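Local coordinates for alpha-1,2-Mannosidase (Trichoderma reesei, PDB 1HCU), which is a calcium-dependent family 47 glycosyl hydrolase that probably trims the four alpha-1,2-linked mannose residues from high-mannose N-glycans, at residues A457-Y462 with T485-F490; A58-D63 with M449-F454; A309-G314 with T394-Y399; A18-F23 with I66-A71. All blocks are in the same frame, centred on the assembly; numbering follows the deposited sequence.

Contact 1: residues A457-Y462 with T485-F490; sequences ALKYAY and TEAHPF. With CA (calcium ion), chain H.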
loop_
_atom_site.group_PDB
_atom_site.type_symbol
_atom_site.label_atom_id
_atom_site.label_comp_id
_atom_site.label_asym_id
_atom_site.label_seq_id
_atom_site.Cartn_x
_atom_site.Cartn_y
_atom_site.Cartn_z
ATOM N N ALA A 457 -1.848 -2.863 7.949
ATOM C CA ALA A 457 -1.344 -3.979 8.722
ATOM C C ALA A 457 -2.447 -4.678 9.510
ATOM O O ALA A 457 -2.609 -5.890 9.401
ATOM C CB ALA A 457 -0.242 -3.518 9.651
ATOM N N LEU A 458 -3.219 -3.920 10.283
ATOM C CA LEU A 458 -4.283 -4.518 11.095
ATOM C C LEU A 458 -5.467 -5.022 10.265
ATOM O O LEU A 458 -6.167 -5.954 10.665
ATOM C CB LEU A 458 -4.749 -3.517 12.165
ATOM C CG LEU A 458 -3.714 -3.217 13.268
ATOM C CD1 LEU A 458 -4.238 -2.127 14.214
ATOM C CD2 LEU A 458 -3.432 -4.489 14.060
ATOM N N LYS A 459 -5.675 -4.413 9.102
ATOM C CA LYS A 459 -6.754 -4.795 8.200
ATOM C C LYS A 459 -6.460 -6.162 7.558
ATOM O O LYS A 459 -7.275 -7.073 7.631
ATOM C CB LYS A 459 -6.917 -3.718 7.115
ATOM C CG LYS A 459 -7.872 -4.083 5.984
ATOM C CD LYS A 459 -9.234 -3.481 6.168
ATOM C CE LYS A 459 -9.467 -2.259 5.278
ATOM N NZ LYS A 459 -8.639 -1.064 5.611
ATOM N N TYR A 460 -5.297 -6.311 6.932
ATOM C CA TYR A 460 -4.969 -7.588 6.302
ATOM C C TYR A 460 -4.834 -8.706 7.336
ATOM O O TYR A 460 -5.286 -9.826 7.096
ATOM C CB TYR A 460 -3.686 -7.476 5.465
ATOM C CG TYR A 460 -3.846 -6.637 4.204
ATOM C CD1 TYR A 460 -4.774 -6.985 3.217
ATOM C CD2 TYR A 460 -3.090 -5.480 4.017
ATOM C CE1 TYR A 460 -4.943 -6.191 2.076
ATOM C CE2 TYR A 460 -3.249 -4.686 2.884
ATOM C CZ TYR A 460 -4.177 -5.040 1.918
ATOM O OH TYR A 460 -4.347 -4.238 0.807
ATOM N N ALA A 461 -4.223 -8.398 8.483
ATOM C CA ALA A 461 -4.044 -9.387 9.538
ATOM C C ALA A 461 -5.401 -9.926 10.005
ATOM O O ALA A 461 -5.577 -11.130 10.200
ATOM C CB ALA A 461 -3.289 -8.772 10.715
ATOM N N TYR A 462 -6.360 -9.024 10.160
ATOM C CA TYR A 462 -7.694 -9.395 10.588
ATOM C C TYR A 462 -8.447 -10.228 9.545
ATOM O O TYR A 462 -8.992 -11.289 9.858
ATOM C CB TYR A 462 -8.496 -8.138 10.888
ATOM C CG TYR A 462 -9.919 -8.426 11.261
ATOM C CD1 TYR A 462 -10.228 -8.989 12.493
ATOM C CD2 TYR A 462 -10.958 -8.160 10.374
ATOM C CE1 TYR A 462 -11.530 -9.284 12.839
ATOM C CE2 TYR A 462 -12.271 -8.453 10.711
ATOM C CZ TYR A 462 -12.545 -9.014 11.948
ATOM O OH TYR A 462 -13.835 -9.300 12.304
ATOM N N THR A 485 -4.168 1.176 -2.856
ATOM C CA THR A 485 -2.846 0.935 -2.292
ATOM C C THR A 485 -2.734 1.084 -0.770
ATOM O O THR A 485 -1.789 0.590 -0.172
ATOM C CB THR A 485 -1.804 1.829 -2.988
ATOM O OG1 THR A 485 -0.600 1.088 -3.160
ATOM C CG2 THR A 485 -1.518 3.079 -2.175
ATOM N N GLU A 486 -3.697 1.751 -0.142
ATOM C CA GLU A 486 -3.661 1.944 1.310
ATOM C C GLU A 486 -4.703 1.031 1.962
ATOM O O GLU A 486 -5.304 1.365 2.984
ATOM C CB GLU A 486 -3.952 3.415 1.656
ATOM C CG GLU A 486 -3.659 3.811 3.101
ATOM C CD GLU A 486 -2.181 4.109 3.356
ATOM O OE1 GLU A 486 -1.345 3.857 2.462
ATOM O OE2 GLU A 486 -1.860 4.597 4.465
ATOM N N ALA A 487 -4.928 -0.115 1.337
ATOM C CA ALA A 487 -5.876 -1.096 1.839
ATOM C C ALA A 487 -7.303 -0.575 1.986
ATOM O O ALA A 487 -8.033 -1.021 2.868
ATOM C CB ALA A 487 -5.385 -1.645 3.174
ATOM N N HIS A 488 -7.700 0.370 1.139
ATOM C CA HIS A 488 -9.067 0.893 1.184
ATOM C C HIS A 488 -9.843 0.283 0.022
ATOM O O HIS A 488 -9.619 0.629 -1.132
ATOM C CB HIS A 488 -9.078 2.421 1.089
ATOM C CG HIS A 488 -8.365 3.092 2.221
ATOM N ND1 HIS A 488 -8.614 2.781 3.539
ATOM C CD2 HIS A 488 -7.392 4.033 2.232
ATOM C CE1 HIS A 488 -7.821 3.498 4.316
ATOM N NE2 HIS A 488 -7.070 4.265 3.547
ATOM N N PRO A 489 -10.770 -0.640 0.318
ATOM C CA PRO A 489 -11.588 -1.322 -0.690
ATOM C C PRO A 489 -12.710 -0.492 -1.317
ATOM O O PRO A 489 -13.544 0.060 -0.607
ATOM C CB PRO A 489 -12.135 -2.513 0.086
ATOM C CG PRO A 489 -12.370 -1.916 1.441
ATOM C CD PRO A 489 -11.079 -1.145 1.668
ATOM N N PHE A 490 -12.735 -0.422 -2.645
ATOM C CA PHE A 490 -13.770 0.323 -3.369
ATOM C C PHE A 490 -14.655 -0.669 -4.118
ATOM O O PHE A 490 -14.175 -1.720 -4.544
ATOM C CB PHE A 490 -13.134 1.250 -4.413
ATOM C CG PHE A 490 -12.184 2.249 -3.848
ATOM C CD1 PHE A 490 -11.141 2.742 -4.626
ATOM C CD2 PHE A 490 -12.328 2.709 -2.545
ATOM C CE1 PHE A 490 -10.250 3.684 -4.105
ATOM C CE2 PHE A 490 -11.455 3.639 -2.019
ATOM C CZ PHE A 490 -10.411 4.131 -2.797
HETATM CA CA CA H . 0.747 -0.049 -0.901
HETATM O O HOH W 1 -2.755 -2.102 0.203
HETATM O O HOH W 2 1.529 2.678 -1.139
HETATM O O HOH W 3 3.319 0.564 -0.050
HETATM O O HOH W 4 2.216 -1.230 -2.871
HETATM O O HOH W 5 0.708 -1.762 1.267
#
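Lys459 and Tyr460, neighbours on helix 451-465, both reach Ala487 near the tip of the C-terminal beta-hairpin (strands 481-483 and 489-491), the element that plugs the (alpha/alpha)7 barrel in family 47 mannosidases. Lys459 comes first. Its CG stands anti to the backbone N (chi1 171°), but the chain then bends at each later torsion, passing CE 4.1 Å from Pro489 CD and leaving NZ to donate to Ala487 O at 2.8 Å. The ammonium meets that carbonyl 32° out of its plane. Ala455 O and Thr64 OG1 also bond NZ. Asp63 probably balances this buried charge through a salt bridge to NZ and also bonds His488 ND1, while His488 NE2 turns to Asp60. Tyr460 follows, setting CE2 3.7 Å from Ala487 CB. A water at the edge of the ring, in its plane, hydrogen-bonds Tyr460 OH at 2.7 Å. That water makes weak bonds to Ala487 N and to Thr485 O, a tenuous link between the helix and the metal site. Thr485 holds the calcium ion with two of its own atoms, the carbonyl O at 2.7 Å and the hydroxyl OG1 at 2.9 Å, and four waters add further ligands.

Contact 2: residues A58-D63 with M449-F454; sequences AIDGLD and MESFWF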
loop_
_atom_site.group_PDB
_atom_site.type_symbol
_atom_site.label_atom_id
_atom_site.label_comp_id
_atom_site.label_asym_id
_atom_site.label_seq_id
_atom_site.Cartn_x
_atom_site.Cartn_y
_atom_site.Cartn_z
ATOM N N ALA A 58 -7.340 8.863 11.818
ATOM C CA ALA A 58 -8.789 8.671 11.952
ATOM C C ALA A 58 -9.441 8.236 10.641
ATOM O O ALA A 58 -10.285 7.347 10.631
ATOM C CB ALA A 58 -9.454 9.956 12.468
ATOM N N ILE A 59 -9.042 8.857 9.534
ATOM C CA ILE A 59 -9.609 8.527 8.226
ATOM C C ILE A 59 -9.099 7.184 7.704
ATOM O O ILE A 59 -9.863 6.374 7.176
ATOM C CB ILE A 59 -9.279 9.627 7.193
ATOM C CG1 ILE A 59 -9.751 10.991 7.718
ATOM C CG2 ILE A 59 -9.939 9.311 5.857
ATOM C CD1 ILE A 59 -11.244 11.060 8.020
ATOM N N ASP A 60 -7.802 6.958 7.865
ATOM C CA ASP A 60 -7.168 5.728 7.422
ATOM C C ASP A 60 -7.694 4.488 8.162
ATOM O O ASP A 60 -7.766 3.407 7.581
ATOM C CB ASP A 60 -5.654 5.852 7.603
ATOM C CG ASP A 60 -4.888 5.624 6.313
ATOM O OD1 ASP A 60 -5.517 5.685 5.233
ATOM O OD2 ASP A 60 -3.657 5.396 6.376
ATOM N N GLY A 61 -8.084 4.647 9.427
ATOM C CA GLY A 61 -8.582 3.508 10.189
ATOM C C GLY A 61 -10.090 3.292 10.148
ATOM O O GLY A 61 -10.594 2.235 10.543
ATOM N N LEU A 62 -10.812 4.288 9.652
ATOM C CA LEU A 62 -12.264 4.227 9.575
ATOM C C LEU A 62 -12.827 2.939 8.966
ATOM O O LEU A 62 -13.663 2.280 9.577
ATOM C CB LEU A 62 -12.787 5.437 8.794
ATOM C CG LEU A 62 -14.289 5.513 8.528
ATOM C CD1 LEU A 62 -15.052 5.397 9.831
ATOM C CD2 LEU A 62 -14.622 6.840 7.820
ATOM N N ASP A 63 -12.383 2.573 7.768
ATOM C CA ASP A 63 -12.913 1.373 7.147
ATOM C C ASP A 63 -12.486 0.093 7.857
ATOM O O ASP A 63 -13.218 -0.896 7.857
ATOM C CB ASP A 63 -12.553 1.317 5.656
ATOM C CG ASP A 63 -11.064 1.219 5.404
ATOM O OD1 ASP A 63 -10.701 1.091 4.217
ATOM O OD2 ASP A 63 -10.262 1.270 6.364
ATOM N N MET A 449 3.580 5.899 15.376
ATOM C CA MET A 449 2.567 4.947 14.948
ATOM C C MET A 449 1.882 5.499 13.697
ATOM O O MET A 449 0.913 6.252 13.780
ATOM C CB MET A 449 1.555 4.724 16.082
ATOM C CG MET A 449 0.491 3.677 15.789
ATOM S SD MET A 449 -0.332 3.032 17.300
ATOM C CE MET A 449 -1.747 4.101 17.411
ATOM N N GLU A 450 2.412 5.121 12.541
ATOM C CA GLU A 450 1.891 5.567 11.255
ATOM C C GLU A 450 0.437 5.162 11.045
ATOM O O GLU A 450 -0.009 4.124 11.539
ATOM C CB GLU A 450 2.754 5.002 10.133
ATOM C CG GLU A 450 4.171 5.531 10.144
ATOM C CD GLU A 450 4.281 6.909 9.536
ATOM O OE1 GLU A 450 5.342 7.546 9.705
ATOM O OE2 GLU A 450 3.312 7.356 8.881
ATOM N N SER A 451 -0.292 5.978 10.288
ATOM C CA SER A 451 -1.700 5.703 10.032
ATOM C C SER A 451 -1.950 4.375 9.303
ATOM O O SER A 451 -2.957 3.712 9.562
ATOM C CB SER A 451 -2.339 6.871 9.258
ATOM O OG SER A 451 -1.858 6.960 7.930
ATOM N N PHE A 452 -1.050 3.974 8.404
ATOM C CA PHE A 452 -1.257 2.711 7.693
ATOM C C PHE A 452 -1.259 1.494 8.638
ATOM O O PHE A 452 -1.608 0.383 8.243
ATOM C CB PHE A 452 -0.234 2.543 6.555
ATOM C CG PHE A 452 1.198 2.762 6.966
ATOM C CD1 PHE A 452 1.815 1.897 7.853
ATOM C CD2 PHE A 452 1.937 3.816 6.429
ATOM C CE1 PHE A 452 3.147 2.066 8.204
ATOM C CE2 PHE A 452 3.275 3.996 6.775
ATOM C CZ PHE A 452 3.884 3.116 7.665
ATOM N N TRP A 453 -0.873 1.707 9.892
ATOM C CA TRP A 453 -0.912 0.623 10.868
ATOM C C TRP A 453 -2.405 0.307 11.009
ATOM O O TRP A 453 -2.811 -0.854 10.975
ATOM C CB TRP A 453 -0.324 1.092 12.194
ATOM C CG TRP A 453 -0.557 0.178 13.367
ATOM C CD1 TRP A 453 -1.180 0.503 14.537
ATOM C CD2 TRP A 453 -0.113 -1.181 13.515
ATOM N NE1 TRP A 453 -1.151 -0.563 15.405
ATOM C CE2 TRP A 453 -0.503 -1.608 14.804
ATOM C CE3 TRP A 453 0.577 -2.075 12.685
ATOM C CZ2 TRP A 453 -0.225 -2.891 15.287
ATOM C CZ3 TRP A 453 0.854 -3.352 13.163
ATOM C CH2 TRP A 453 0.452 -3.748 14.456
ATOM N N PHE A 454 -3.217 1.358 11.128
ATOM C CA PHE A 454 -4.665 1.224 11.249
ATOM C C PHE A 454 -5.328 0.720 9.971
ATOM O O PHE A 454 -6.150 -0.195 10.000
ATOM C CB PHE A 454 -5.323 2.570 11.586
ATOM C CG PHE A 454 -5.126 3.012 13.001
ATOM C CD1 PHE A 454 -4.298 4.091 13.296
ATOM C CD2 PHE A 454 -5.776 2.357 14.043
ATOM C CE1 PHE A 454 -4.120 4.512 14.605
ATOM C CE2 PHE A 454 -5.604 2.770 15.358
ATOM C CZ PHE A 454 -4.775 3.848 15.641
#
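Asp60 and Ser451 carry the polar part of this helix-helix contact, which joins helix 56-67 to the first turn of helix 451-465 in the wall of the (alpha/alpha)7 barrel. One hydrogen bond crosses between the two segments: Ser451 OG donates to Asp60 OD2 at 2.8 Å, meeting the oxygen from above the carboxylate, 39° out of its plane. Ser451 OG sits between its own backbone N and carbonyl carbon (chi1 69°), where it also bonds Ser56 and Arg104. The other carboxylate oxygen, Asp60 OD1, has its main partner in His488 NE2. Glu486 OE2 comes close to Asp60 OD2, the oxygen that takes the serine bond, which may mean that the two carboxylates share a proton.

Van der Waals contact does the rest. Asp60 CB rests 3.8 Å from Ser451 CB, so this aspartate packs as well as bonds. At the next residue of helix 56-67, and about a turn on along helix 451-465, the backbones come close, with Gly61 CA only 4.7 Å from Phe454 CA. Having no side chain, Gly61 lets Phe454 CB settle 3.7 Å from its CA. Phe454 CG lies anti to its carbonyl carbon (chi1 -74°), and the ring leads away from helix 56-67.

That ring runs to helix 13-33, meeting Phe23 edge-to-face and touching Ser26 and Tyr30. Phe454 O, meanwhile, accepts a bond from Thr64 further along helix 56-67. On another side, helix 98-117 packs its Arg104 against Phe452 and Tyr105 against Ile59.

Contact 3: residues A309-G314 with T394-Y399; sequences ASFGGG and TLESLY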
loop_
_atom_site.group_PDB
_atom_site.type_symbol
_atom_site.label_atom_id
_atom_site.label_comp_id
_atom_site.label_asym_id
_atom_site.label_seq_id
_atom_site.Cartn_x
_atom_site.Cartn_y
_atom_site.Cartn_z
ATOM N N ALA A 309 8.755 -3.722 -1.529
ATOM C CA ALA A 309 8.588 -4.658 -2.642
ATOM C C ALA A 309 7.899 -5.962 -2.247
ATOM O O ALA A 309 7.509 -6.740 -3.116
ATOM C CB ALA A 309 9.935 -4.968 -3.272
ATOM N N SER A 310 7.734 -6.209 -0.951
ATOM C CA SER A 310 7.106 -7.457 -0.544
ATOM C C SER A 310 5.614 -7.519 -0.876
ATOM O O SER A 310 4.986 -8.563 -0.718
ATOM C CB SER A 310 7.323 -7.714 0.951
ATOM O OG SER A 310 6.604 -6.791 1.744
ATOM N N PHE A 311 5.047 -6.410 -1.340
ATOM C CA PHE A 311 3.624 -6.369 -1.687
ATOM C C PHE A 311 3.442 -7.081 -3.032
ATOM O O PHE A 311 2.339 -7.482 -3.396
ATOM C CB PHE A 311 3.148 -4.918 -1.831
ATOM C CG PHE A 311 3.230 -4.399 -3.243
ATOM C CD1 PHE A 311 2.102 -4.382 -4.055
ATOM C CD2 PHE A 311 4.453 -4.019 -3.790
ATOM C CE1 PHE A 311 2.188 -3.999 -5.392
ATOM C CE2 PHE A 311 4.554 -3.639 -5.120
ATOM C CZ PHE A 311 3.417 -3.628 -5.925
ATOM N N GLY A 312 4.544 -7.220 -3.762
ATOM C CA GLY A 312 4.515 -7.863 -5.064
ATOM C C GLY A 312 3.809 -9.205 -5.097
ATOM O O GLY A 312 3.021 -9.468 -6.008
ATOM N N GLY A 313 4.083 -10.050 -4.107
ATOM C CA GLY A 313 3.468 -11.365 -4.068
ATOM C C GLY A 313 1.963 -11.350 -4.234
ATOM O O GLY A 313 1.393 -12.125 -5.013
ATOM N N GLY A 314 1.314 -10.463 -3.495
ATOM C CA GLY A 314 -0.126 -10.362 -3.579
ATOM C C GLY A 314 -0.570 -9.837 -4.929
ATOM O O GLY A 314 -1.612 -10.252 -5.447
ATOM N N THR A 394 4.008 -7.341 3.711
ATOM C CA THR A 394 4.174 -8.777 3.855
ATOM C C THR A 394 2.886 -9.466 4.311
ATOM O O THR A 394 2.503 -10.516 3.767
ATOM C CB THR A 394 5.347 -9.065 4.806
ATOM O OG1 THR A 394 6.556 -8.592 4.198
ATOM C CG2 THR A 394 5.476 -10.550 5.084
ATOM N N LEU A 395 2.218 -8.864 5.294
ATOM C CA LEU A 395 0.954 -9.389 5.787
ATOM C C LEU A 395 -0.017 -9.344 4.614
ATOM O O LEU A 395 -0.898 -10.198 4.477
ATOM C CB LEU A 395 0.429 -8.523 6.933
ATOM C CG LEU A 395 1.212 -8.633 8.242
ATOM C CD1 LEU A 395 0.921 -7.410 9.087
ATOM C CD2 LEU A 395 0.831 -9.929 8.981
ATOM N N GLU A 396 0.165 -8.343 3.757
ATOM C CA GLU A 396 -0.679 -8.187 2.580
ATOM C C GLU A 396 -0.481 -9.385 1.659
ATOM O O GLU A 396 -1.443 -10.050 1.278
ATOM C CB GLU A 396 -0.312 -6.903 1.827
ATOM C CG GLU A 396 -1.187 -6.574 0.620
ATOM C CD GLU A 396 -0.770 -5.263 -0.030
ATOM O OE1 GLU A 396 -0.132 -4.447 0.665
ATOM O OE2 GLU A 396 -1.081 -5.038 -1.220
ATOM N N SER A 397 0.770 -9.670 1.310
ATOM C CA SER A 397 1.031 -10.784 0.413
ATOM C C SER A 397 0.622 -12.136 0.990
ATOM O O SER A 397 0.095 -12.980 0.266
ATOM C CB SER A 397 2.497 -10.786 -0.018
ATOM O OG SER A 397 2.738 -9.678 -0.869
ATOM N N LEU A 398 0.850 -12.336 2.285
ATOM C CA LEU A 398 0.467 -13.582 2.920
ATOM C C LEU A 398 -1.048 -13.721 2.818
ATOM O O LEU A 398 -1.567 -14.808 2.555
ATOM C CB LEU A 398 0.895 -13.590 4.388
ATOM C CG LEU A 398 2.411 -13.638 4.617
ATOM C CD1 LEU A 398 2.711 -13.375 6.089
ATOM C CD2 LEU A 398 2.955 -14.995 4.178
ATOM N N TYR A 399 -1.756 -12.616 3.020
ATOM C CA TYR A 399 -3.206 -12.636 2.932
ATOM C C TYR A 399 -3.658 -13.139 1.558
ATOM O O TYR A 399 -4.467 -14.065 1.477
ATOM C CB TYR A 399 -3.775 -11.243 3.226
ATOM C CG TYR A 399 -5.235 -11.091 2.876
ATOM C CD1 TYR A 399 -5.622 -10.356 1.756
ATOM C CD2 TYR A 399 -6.229 -11.712 3.633
ATOM C CE1 TYR A 399 -6.956 -10.246 1.397
ATOM C CE2 TYR A 399 -7.573 -11.608 3.278
ATOM C CZ TYR A 399 -7.928 -10.876 2.160
ATOM O OH TYR A 399 -9.251 -10.781 1.778
HETATM O O HOH W 6 -0.313 -6.886 -3.075
#
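Beside the predicted active-site residues Glu393 and Asp245, Ser397 of helix 393-405 ties down the short 3-10 turn at Ser310 and the start of the following helix. Ser397 OG donates to Ser310 O in the carbonyl plane (C=O...O angle 146°); the 2.5 Å length is shorter than usual and its exact value doubtful. The same OG accepts from Gly314 N at 3.1 Å (N-H...O angle 145°). Gly313 and Gly314 have no side chains to hold the helices apart, and Gly314 CA comes within 4.2 Å of Ser397 CA. A turn earlier, Thr394 OG1 donates to Ser310 OG at 3.0 Å, while Ser310 OG has its stronger partner in His307 O. Glu396 leaves its helix with CG anti to the backbone N (chi1 -176°). Its OE2 lies at the edge of the Phe311 ring, near the ring plane, and takes a 2.7 Å bond from a water that also donates to Phe311 O. The nearest atom of the Glu396 side chain is about 5 Å from the calcium ion, too far for a direct bond. Helix 326-344 covers the serine-threonine side with Ala336, Tyr339 and Tyr343; Leu398 packs into helix 408-425, and Glu396 against Tyr460 of helix 451-465.

Contact 4: residues A18-F23 with I66-A71; sequences AVKAAF and ILMGDA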
loop_
_atom_site.group_PDB
_atom_site.type_symbol
_atom_site.label_atom_id
_atom_site.label_comp_id
_atom_site.label_asym_id
_atom_site.label_seq_id
_atom_site.Cartn_x
_atom_site.Cartn_y
_atom_site.Cartn_z
ATOM N N ALA A 18 -7.654 -11.316 18.485
ATOM C CA ALA A 18 -6.388 -10.721 18.909
ATOM C C ALA A 18 -6.053 -9.477 18.081
ATOM O O ALA A 18 -5.647 -8.444 18.630
ATOM C CB ALA A 18 -5.260 -11.740 18.807
ATOM N N VAL A 19 -6.232 -9.568 16.765
ATOM C CA VAL A 19 -5.948 -8.438 15.882
ATOM C C VAL A 19 -6.916 -7.296 16.198
ATOM O O VAL A 19 -6.530 -6.127 16.261
ATOM C CB VAL A 19 -6.092 -8.847 14.399
ATOM C CG1 VAL A 19 -5.769 -7.665 13.490
ATOM C CG2 VAL A 19 -5.167 -10.014 14.105
ATOM N N LYS A 20 -8.176 -7.650 16.414
ATOM C CA LYS A 20 -9.188 -6.661 16.742
ATOM C C LYS A 20 -8.796 -5.977 18.058
ATOM O O LYS A 20 -8.963 -4.766 18.212
ATOM C CB LYS A 20 -10.551 -7.341 16.849
ATOM C CG LYS A 20 -11.696 -6.377 17.029
ATOM C CD LYS A 20 -13.043 -7.079 16.949
ATOM C CE LYS A 20 -14.153 -6.069 17.175
ATOM N NZ LYS A 20 -15.502 -6.664 17.058
ATOM N N ALA A 21 -8.241 -6.749 18.990
ATOM C CA ALA A 21 -7.807 -6.210 20.278
ATOM C C ALA A 21 -6.631 -5.238 20.107
ATOM O O ALA A 21 -6.561 -4.218 20.800
ATOM C CB ALA A 21 -7.418 -7.359 21.225
ATOM N N ALA A 22 -5.708 -5.551 19.197
ATOM C CA ALA A 22 -4.565 -4.669 18.937
ATOM C C ALA A 22 -5.047 -3.361 18.315
ATOM O O ALA A 22 -4.494 -2.286 18.583
ATOM C CB ALA A 22 -3.560 -5.346 18.007
ATOM N N PHE A 23 -6.079 -3.453 17.482
ATOM C CA PHE A 23 -6.639 -2.266 16.851
ATOM C C PHE A 23 -7.318 -1.409 17.924
ATOM O O PHE A 23 -7.120 -0.194 17.968
ATOM C CB PHE A 23 -7.636 -2.671 15.750
ATOM C CG PHE A 23 -8.275 -1.504 15.041
ATOM C CD1 PHE A 23 -9.373 -0.850 15.597
ATOM C CD2 PHE A 23 -7.767 -1.048 13.825
ATOM C CE1 PHE A 23 -9.958 0.242 14.959
ATOM C CE2 PHE A 23 -8.345 0.050 13.174
ATOM C CZ PHE A 23 -9.445 0.696 13.743
ATOM N N ILE A 66 -14.882 -0.428 10.421
ATOM C CA ILE A 66 -16.163 -0.876 9.884
ATOM C C ILE A 66 -16.168 -2.391 9.676
ATOM O O ILE A 66 -17.118 -3.064 10.057
ATOM C CB ILE A 66 -16.475 -0.185 8.533
ATOM C CG1 ILE A 66 -16.793 1.288 8.763
ATOM C CG2 ILE A 66 -17.650 -0.868 7.852
ATOM C CD1 ILE A 66 -16.930 2.075 7.486
ATOM N N LEU A 67 -15.101 -2.919 9.083
ATOM C CA LEU A 67 -14.997 -4.358 8.813
ATOM C C LEU A 67 -14.899 -5.187 10.091
ATOM O O LEU A 67 -15.204 -6.381 10.088
ATOM C CB LEU A 67 -13.779 -4.644 7.924
ATOM C CG LEU A 67 -13.728 -3.921 6.574
ATOM C CD1 LEU A 67 -12.424 -4.251 5.860
ATOM C CD2 LEU A 67 -14.918 -4.338 5.724
ATOM N N MET A 68 -14.465 -4.552 11.176
ATOM C CA MET A 68 -14.326 -5.230 12.455
ATOM C C MET A 68 -15.602 -5.146 13.283
ATOM O O MET A 68 -15.706 -5.767 14.336
ATOM C CB MET A 68 -13.167 -4.628 13.253
ATOM C CG MET A 68 -11.794 -4.921 12.674
ATOM S SD MET A 68 -10.491 -4.040 13.554
ATOM C CE MET A 68 -9.057 -5.060 13.186
ATOM N N GLY A 69 -16.573 -4.375 12.814
ATOM C CA GLY A 69 -17.818 -4.253 13.555
ATOM C C GLY A 69 -17.711 -3.324 14.756
ATOM O O GLY A 69 -18.472 -3.456 15.714
ATOM N N ASP A 70 -16.770 -2.383 14.707
ATOM C CA ASP A 70 -16.584 -1.433 15.797
ATOM C C ASP A 70 -17.487 -0.222 15.653
ATOM O O ASP A 70 -17.034 0.885 15.348
ATOM C CB ASP A 70 -15.130 -0.985 15.867
ATOM C CG ASP A 70 -14.196 -2.130 16.146
ATOM O OD1 ASP A 70 -14.691 -3.191 16.592
ATOM O OD2 ASP A 70 -12.978 -1.977 15.931
ATOM N N ALA A 71 -18.772 -0.445 15.897
ATOM C CA ALA A 71 -19.772 0.602 15.790
ATOM C C ALA A 71 -19.354 1.913 16.467
ATOM O O ALA A 71 -19.340 2.961 15.824
ATOM C CB ALA A 71 -21.102 0.103 16.361
HETATM O O HOH W 7 -11.346 -3.314 17.585
#
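The Phe23 ring carries Met68 SD over one face, 3.7 Å above its plane and offset toward the rim: a Met-aromatic contact joining helix 13-33 to the end of helix 56-67. The Asp70 carboxylate comes at the ring obliquely, the two planes 42° apart, with Asp70 OD2 3.8 Å from Phe23 CD1. Beyond the sulfur, the Met68 methyl CE tucks in 3.8 Å from Phe23 CB and 4.2 Å from Val19 CG1. Lys20 spans the outer side. Its CG is anti to the backbone N (chi1 -173°), and the fully extended chain and the aspartate run antiparallel, alongside one another, so that Lys20 CE passes Asp70 OD1. Lys20 NZ then donates to Met68 O at 2.9 Å, almost in line with the C=O bond (165°), and forms a looser salt bridge with Asp70 OD1 at 3.6 Å. A water donates to both Lys20 O and Asp70 OD2, at 2.7 Å to the latter. Gly69, with positive phi, makes the Schellman turn that ends helix 56-67. A lysine charge against a carbonyl of that closing turn probably suits the negative end of the helix dipole, and Asp70 probably offsets part of it: an apolar sulfur-ring core under a polar lid.

How the contacts relate
Contacts 1, 2 and 3 are buried toward the middle of the barrel, whereas contact 4 centres about 20 Å from the chain centre, includes a partly exposed lysine and sits away from the annotated sites. Helix 451-465 serves both contacts 1 and 2, and helix 56-67 both 2 and 4; each of these pairs touches. Contact 4 also touches contact 1, with Leu67 on Lys459 and Val19 on Leu458 O. Contact 3 meets contact 1 but reaches neither of the others. The chemistry shifts with place: charge and metal-linked water in contact 1, an aspartate whose two oxygens serve different partners in 2, hydroxyls and glycines, with a water-linked glutamate near the calcium ion, in 3, sulfur-aromatic packing beneath an ion pair in 4.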